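PDB 4NPR: xyloglucan-specific endo-beta-1,4-glucanase GH12 from Aspergillus niveus, which probably hydrolyses internal beta-1,4-glucosidic linkages of xyloglucan with retention of configuration, releasing xyloglucan oligosaccharides. Local coordinates for residues A[98-110]-A[189-201]. Residues are numbered along the deposited sequence; the frame is centred on the assembly and turned at random.
With SO4 (sulfate ion), chain C.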
loop_
_atom_site.group_PDB
_atom_site.type_symbol
_atom_site.label_atom_id
_atom_site.label_comp_id
_atom_site.label_asym_id
_atom_site.label_seq_id
_atom_site.Cartn_x
_atom_site.Cartn_y
_atom_site.Cartn_z
ATOM N N LEU A 98 10.223 -14.793 -6.796
ATOM C CA LEU A 98 10.126 -13.819 -7.864
ATOM C C LEU A 98 10.496 -14.345 -9.226
ATOM O O LEU A 98 9.958 -13.884 -10.226
ATOM C CB LEU A 98 10.998 -12.627 -7.569
ATOM C CG LEU A 98 10.542 -11.929 -6.323
ATOM C CD1 LEU A 98 11.550 -10.839 -5.994
ATOM C CD2 LEU A 98 9.122 -11.385 -6.532
ATOM N N SER A 99 11.398 -15.308 -9.277
ATOM C CA SER A 99 11.844 -15.877 -10.553
ATOM C C SER A 99 10.779 -16.765 -11.188
ATOM O O SER A 99 10.852 -17.061 -12.385
ATOM C CB SER A 99 13.162 -16.658 -10.360
ATOM O OG SER A 99 13.136 -17.418 -9.148
ATOM N N SER A 100 9.792 -17.198 -10.411
ATOM C CA SER A 100 8.734 -18.001 -10.966
ATOM C C SER A 100 7.426 -17.233 -11.161
ATOM O O SER A 100 6.401 -17.834 -11.473
ATOM C CB SER A 100 8.501 -19.204 -10.070
ATOM O OG SER A 100 7.941 -18.768 -8.864
ATOM N N VAL A 101 7.455 -15.911 -10.976
ATOM C CA VAL A 101 6.253 -15.092 -11.103
ATOM C C VAL A 101 6.091 -14.588 -12.546
ATOM O O VAL A 101 6.940 -13.822 -12.994
ATOM C CB VAL A 101 6.331 -13.917 -10.123
ATOM C CG1 VAL A 101 5.289 -12.859 -10.455
ATOM C CG2 VAL A 101 6.159 -14.422 -8.688
ATOM N N LYS A 102 5.039 -15.010 -13.267
ATOM C CA LYS A 102 4.788 -14.523 -14.651
ATOM C C LYS A 102 4.210 -13.113 -14.653
ATOM O O LYS A 102 4.590 -12.281 -15.461
ATOM C CB LYS A 102 3.802 -15.407 -15.439
ATOM C CG LYS A 102 4.361 -16.733 -15.949
ATOM C CD LYS A 102 4.052 -17.877 -14.970
ATOM C CE LYS A 102 4.874 -19.148 -15.231
ATOM N NZ LYS A 102 4.277 -19.978 -16.316
ATOM N N SER A 103 3.274 -12.847 -13.750
ATOM C CA SER A 103 2.669 -11.514 -13.683
ATOM C C SER A 103 2.033 -11.204 -12.345
ATOM O O SER A 103 1.605 -12.107 -11.605
ATOM C CB SER A 103 1.590 -11.387 -14.764
ATOM O OG SER A 103 0.493 -12.200 -14.383
ATOM N N ILE A 104 1.936 -9.909 -12.069
ATOM C CA ILE A 104 1.080 -9.394 -10.992
ATOM C C ILE A 104 0.170 -8.268 -11.522
ATOM O O ILE A 104 0.366 -7.098 -11.197
ATOM C CB ILE A 104 1.929 -8.859 -9.840
ATOM C CG1 ILE A 104 3.107 -9.779 -9.537
ATOM C CG2 ILE A 104 1.101 -8.670 -8.580
ATOM C CD1 ILE A 104 4.065 -9.110 -8.575
ATOM N N ASP A 105 -0.800 -8.617 -12.367
ATOM C CA ASP A 105 -1.683 -7.608 -12.958
ATOM C C ASP A 105 -2.564 -6.979 -11.877
ATOM O O ASP A 105 -3.110 -7.688 -11.056
ATOM C CB ASP A 105 -2.569 -8.218 -14.057
ATOM C CG ASP A 105 -1.751 -8.754 -15.282
ATOM O OD1 ASP A 105 -0.503 -8.560 -15.365
ATOM O OD2 ASP A 105 -2.388 -9.406 -16.156
ATOM N N SER A 106 -2.673 -5.649 -11.843
ATOM C CA SER A 106 -3.565 -4.969 -10.869
ATOM C C SER A 106 -4.292 -3.797 -11.504
ATOM O O SER A 106 -3.704 -3.077 -12.298
ATOM C CB SER A 106 -2.749 -4.425 -9.680
ATOM O OG SER A 106 -3.573 -3.849 -8.658
ATOM N N THR A 107 -5.534 -3.554 -11.109
ATOM C CA THR A 107 -6.229 -2.350 -11.538
ATOM C C THR A 107 -6.845 -1.679 -10.322
ATOM O O THR A 107 -7.458 -2.344 -9.504
ATOM C CB THR A 107 -7.338 -2.672 -12.594
ATOM O OG1 THR A 107 -6.748 -3.212 -13.802
ATOM C CG2 THR A 107 -8.184 -1.386 -12.942
ATOM N N TRP A 108 -6.715 -0.355 -10.235
ATOM C CA TRP A 108 -7.085 0.370 -9.043
ATOM C C TRP A 108 -7.598 1.715 -9.477
ATOM O O TRP A 108 -6.954 2.396 -10.241
ATOM C CB TRP A 108 -5.861 0.572 -8.127
ATOM C CG TRP A 108 -6.126 0.939 -6.685
ATOM C CD1 TRP A 108 -7.345 1.033 -6.057
ATOM C CD2 TRP A 108 -5.142 1.152 -5.662
ATOM N NE1 TRP A 108 -7.171 1.348 -4.725
ATOM C CE2 TRP A 108 -5.827 1.400 -4.459
ATOM C CE3 TRP A 108 -3.753 1.144 -5.651
ATOM C CZ2 TRP A 108 -5.174 1.660 -3.277
ATOM C CZ3 TRP A 108 -3.094 1.397 -4.473
ATOM C CH2 TRP A 108 -3.807 1.651 -3.296
ATOM N N LYS A 109 -8.768 2.068 -8.965
ATOM C CA LYS A 109 -9.314 3.374 -9.074
ATOM C C LYS A 109 -9.683 3.861 -7.665
ATOM O O LYS A 109 -10.415 3.165 -6.922
ATOM C CB LYS A 109 -10.576 3.299 -9.943
ATOM C CG LYS A 109 -11.439 4.563 -9.921
ATOM C CD LYS A 109 -10.591 5.739 -10.397
ATOM C CE LYS A 109 -11.444 6.929 -10.773
ATOM N NZ LYS A 109 -11.816 7.656 -9.544
ATOM N N TRP A 110 -9.220 5.046 -7.287
ATOM C CA TRP A 110 -9.529 5.621 -5.964
ATOM C C TRP A 110 -9.776 7.102 -6.019
ATOM O O TRP A 110 -9.446 7.780 -6.997
ATOM C CB TRP A 110 -8.412 5.371 -4.950
ATOM C CG TRP A 110 -7.064 5.914 -5.358
ATOM C CD1 TRP A 110 -6.152 5.272 -6.071
ATOM C CD2 TRP A 110 -6.515 7.232 -5.087
ATOM N NE1 TRP A 110 -5.044 6.089 -6.295
ATOM C CE2 TRP A 110 -5.250 7.294 -5.698
ATOM C CE3 TRP A 110 -6.979 8.360 -4.412
ATOM C CZ2 TRP A 110 -4.418 8.401 -5.603
ATOM C CZ3 TRP A 110 -6.137 9.505 -4.353
ATOM C CH2 TRP A 110 -4.888 9.505 -4.949
ATOM N N THR A 189 0.158 12.748 -8.862
ATOM C CA THR A 189 -0.926 12.009 -8.266
ATOM C C THR A 189 -1.717 11.294 -9.340
ATOM O O THR A 189 -2.139 11.920 -10.292
ATOM C CB THR A 189 -1.864 12.966 -7.588
ATOM O OG1 THR A 189 -1.110 13.626 -6.563
ATOM C CG2 THR A 189 -3.115 12.221 -7.060
ATOM N N THR A 190 -1.995 10.012 -9.101
ATOM C CA THR A 190 -2.499 9.092 -10.088
ATOM C C THR A 190 -3.621 8.238 -9.504
ATOM O O THR A 190 -3.380 7.187 -8.900
ATOM C CB THR A 190 -1.359 8.191 -10.525
ATOM O OG1 THR A 190 -0.283 9.020 -11.033
ATOM C CG2 THR A 190 -1.822 7.222 -11.582
ATOM N N ASN A 191 -4.867 8.693 -9.679
ATOM C CA ASN A 191 -5.988 7.994 -9.117
ATOM C C ASN A 191 -6.527 6.854 -9.946
ATOM O O ASN A 191 -7.344 6.129 -9.469
ATOM C CB ASN A 191 -7.096 8.963 -8.742
ATOM C CG ASN A 191 -8.026 9.256 -9.892
ATOM O OD1 ASN A 191 -8.088 8.532 -10.883
ATOM N ND2 ASN A 191 -8.780 10.287 -9.742
ATOM N N SER A 192 -6.061 6.682 -11.170
ATOM C CA SER A 192 -6.472 5.530 -12.014
ATOM C C SER A 192 -5.233 4.829 -12.498
ATOM O O SER A 192 -4.319 5.509 -12.971
ATOM C CB SER A 192 -7.248 5.999 -13.258
ATOM O OG SER A 192 -8.481 6.565 -12.866
ATOM N N PHE A 193 -5.205 3.498 -12.401
ATOM C CA PHE A 193 -4.030 2.700 -12.759
ATOM C C PHE A 193 -4.388 1.283 -13.162
ATOM O O PHE A 193 -5.180 0.646 -12.516
ATOM C CB PHE A 193 -3.057 2.601 -11.559
ATOM C CG PHE A 193 -1.869 1.659 -11.785
ATOM C CD1 PHE A 193 -0.808 2.033 -12.600
ATOM C CD2 PHE A 193 -1.818 0.417 -11.174
ATOM C CE1 PHE A 193 0.266 1.174 -12.824
ATOM C CE2 PHE A 193 -0.764 -0.445 -11.390
ATOM C CZ PHE A 193 0.283 -0.075 -12.215
ATOM N N SER A 194 -3.742 0.791 -14.209
ATOM C CA SER A 194 -3.813 -0.618 -14.609
ATOM C C SER A 194 -2.440 -1.079 -15.131
ATOM O O SER A 194 -1.874 -0.495 -16.056
ATOM C CB SER A 194 -4.917 -0.845 -15.658
ATOM O OG SER A 194 -5.083 -2.221 -15.965
ATOM N N GLY A 195 -1.877 -2.105 -14.499
ATOM C CA GLY A 195 -0.543 -2.566 -14.893
ATOM C C GLY A 195 -0.012 -3.816 -14.243
ATOM O O GLY A 195 -0.577 -4.332 -13.293
ATOM N N ASP A 196 1.100 -4.290 -14.789
ATOM C CA ASP A 196 1.775 -5.459 -14.257
ATOM C C ASP A 196 2.706 -5.044 -13.105
ATOM O O ASP A 196 3.744 -4.427 -13.333
ATOM C CB ASP A 196 2.539 -6.225 -15.362
ATOM C CG ASP A 196 3.053 -7.566 -14.870
ATOM O OD1 ASP A 196 2.893 -7.799 -13.668
ATOM O OD2 ASP A 196 3.583 -8.409 -15.633
ATOM N N MET A 197 2.355 -5.390 -11.865
ATOM C CA MET A 197 3.207 -4.991 -10.715
ATOM C C MET A 197 4.602 -5.686 -10.711
ATOM O O MET A 197 5.470 -5.395 -9.898
ATOM C CB MET A 197 2.506 -5.244 -9.388
ATOM C CG MET A 197 1.255 -4.420 -9.100
ATOM S SD MET A 197 1.372 -2.637 -9.381
ATOM C CE MET A 197 2.322 -2.114 -7.957
ATOM N N ARG A 198 4.828 -6.574 -11.668
ATOM C CA ARG A 198 6.074 -7.241 -11.749
ATOM C C ARG A 198 7.136 -6.341 -12.287
ATOM O O ARG A 198 8.325 -6.664 -12.185
ATOM C CB ARG A 198 5.957 -8.471 -12.608
ATOM C CG ARG A 198 7.013 -9.465 -12.243
ATOM C CD ARG A 198 7.002 -10.611 -13.212
ATOM N NE ARG A 198 7.845 -10.341 -14.362
ATOM C CZ ARG A 198 8.137 -11.250 -15.268
ATOM N NH1 ARG A 198 7.667 -12.462 -15.157
ATOM N NH2 ARG A 198 8.896 -10.948 -16.285
ATOM N N ASP A 199 6.739 -5.215 -12.866
ATOM C CA ASP A 199 7.746 -4.334 -13.469
ATOM C C ASP A 199 8.652 -3.724 -12.393
ATOM O O ASP A 199 9.821 -3.541 -12.605
ATOM C CB ASP A 199 7.101 -3.240 -14.360
ATOM C CG ASP A 199 6.295 -3.817 -15.578
ATOM O OD1 ASP A 199 6.634 -4.888 -16.121
ATOM O OD2 ASP A 199 5.298 -3.175 -15.991
ATOM N N PHE A 200 8.089 -3.408 -11.247
ATOM C CA PHE A 200 8.830 -2.919 -10.095
ATOM C C PHE A 200 9.911 -3.873 -9.615
ATOM O O PHE A 200 11.006 -3.448 -9.293
ATOM C CB PHE A 200 7.836 -2.652 -8.977
ATOM C CG PHE A 200 6.893 -1.552 -9.327
ATOM C CD1 PHE A 200 7.339 -0.238 -9.327
ATOM C CD2 PHE A 200 5.624 -1.818 -9.772
ATOM C CE1 PHE A 200 6.508 0.785 -9.716
ATOM C CE2 PHE A 200 4.798 -0.795 -10.185
ATOM C CZ PHE A 200 5.228 0.502 -10.131
ATOM N N PHE A 201 9.610 -5.165 -9.584
ATOM C CA PHE A 201 10.619 -6.190 -9.296
ATOM C C PHE A 201 11.643 -6.376 -10.422
ATOM O O PHE A 201 12.857 -6.434 -10.163
ATOM C CB PHE A 201 9.947 -7.506 -8.933
ATOM C CG PHE A 201 9.045 -7.397 -7.734
ATOM C CD1 PHE A 201 9.564 -7.303 -6.464
ATOM C CD2 PHE A 201 7.653 -7.340 -7.879
ATOM C CE1 PHE A 201 8.745 -7.200 -5.342
ATOM C CE2 PHE A 201 6.825 -7.242 -6.766
ATOM C CZ PHE A 201 7.375 -7.165 -5.501
HETATM S S SO4 C . -10.661 -5.685 -13.189
HETATM O O1 SO4 C . -9.742 -4.665 -13.758
HETATM O O2 SO4 C . -10.908 -5.301 -11.773
HETATM O O3 SO4 C . -11.929 -5.657 -13.973
HETATM O O4 SO4 C . -10.057 -7.056 -13.259
#
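Ser106 and Gly195 exchange two backbone hydrogen bonds, as do Trp108 and Phe193, the next hydrogen-bonded pair, zipping strand 105-110 to strand 192-196 in antiparallel fashion at the margin of one sheet of the GH12 beta-jelly roll. Strand 192-196 is outermost in that sheet; strand 231-240 flanks 105-110 on its other side. On the face carrying Asp105, Thr107 and Lys109, the hydroxyls Thr107 OG1 and Ser194 OG meet at 2.9 Å, near a sulfate probably left from crystallisation.

Where the pairing runs out toward Trp110, its backbone N still donates to Asn191 O. With chi1 at 58°, CG sits between the backbone N and the carbonyl carbon, and the indole lies against residues 189-191, Asn191 CA standing over its five-membered ring 3.8 Å from the centroid. NE1 adds a weak bond to Thr190 O.

At the other end, Met197 N donates to Ile104 O. Beside this bond Ile104 packs its CB on Met197 CB and sends CD1 to 3.8 Å from Phe201 CE2, while Leu98 CD2 sits over one face of the Phe201 ring. Arg198 brings NH1 to Val101 O at 2.7 Å, on a lone pair in the carbonyl plane.

The face carrying Ser106 and Trp108 looks into the sandwich. Both reach Tyr123 of the facing sheet, Trp108 edge-to-face and Ser106 OG by a hydrogen bond to the tyrosine OH; within their own sheet, Trp108 also meets Tyr238 edge-to-face and Ser106 OG bonds to Ser239 O. Asp196 precedes the turn into the helix and caps it: its CG swings anti to the backbone N (chi1 -170°), and OD1 accepts Ile104 N at 2.8 Å and, as a capping bond, Arg198 N at 3.0 Å, from opposite faces of the carboxylate.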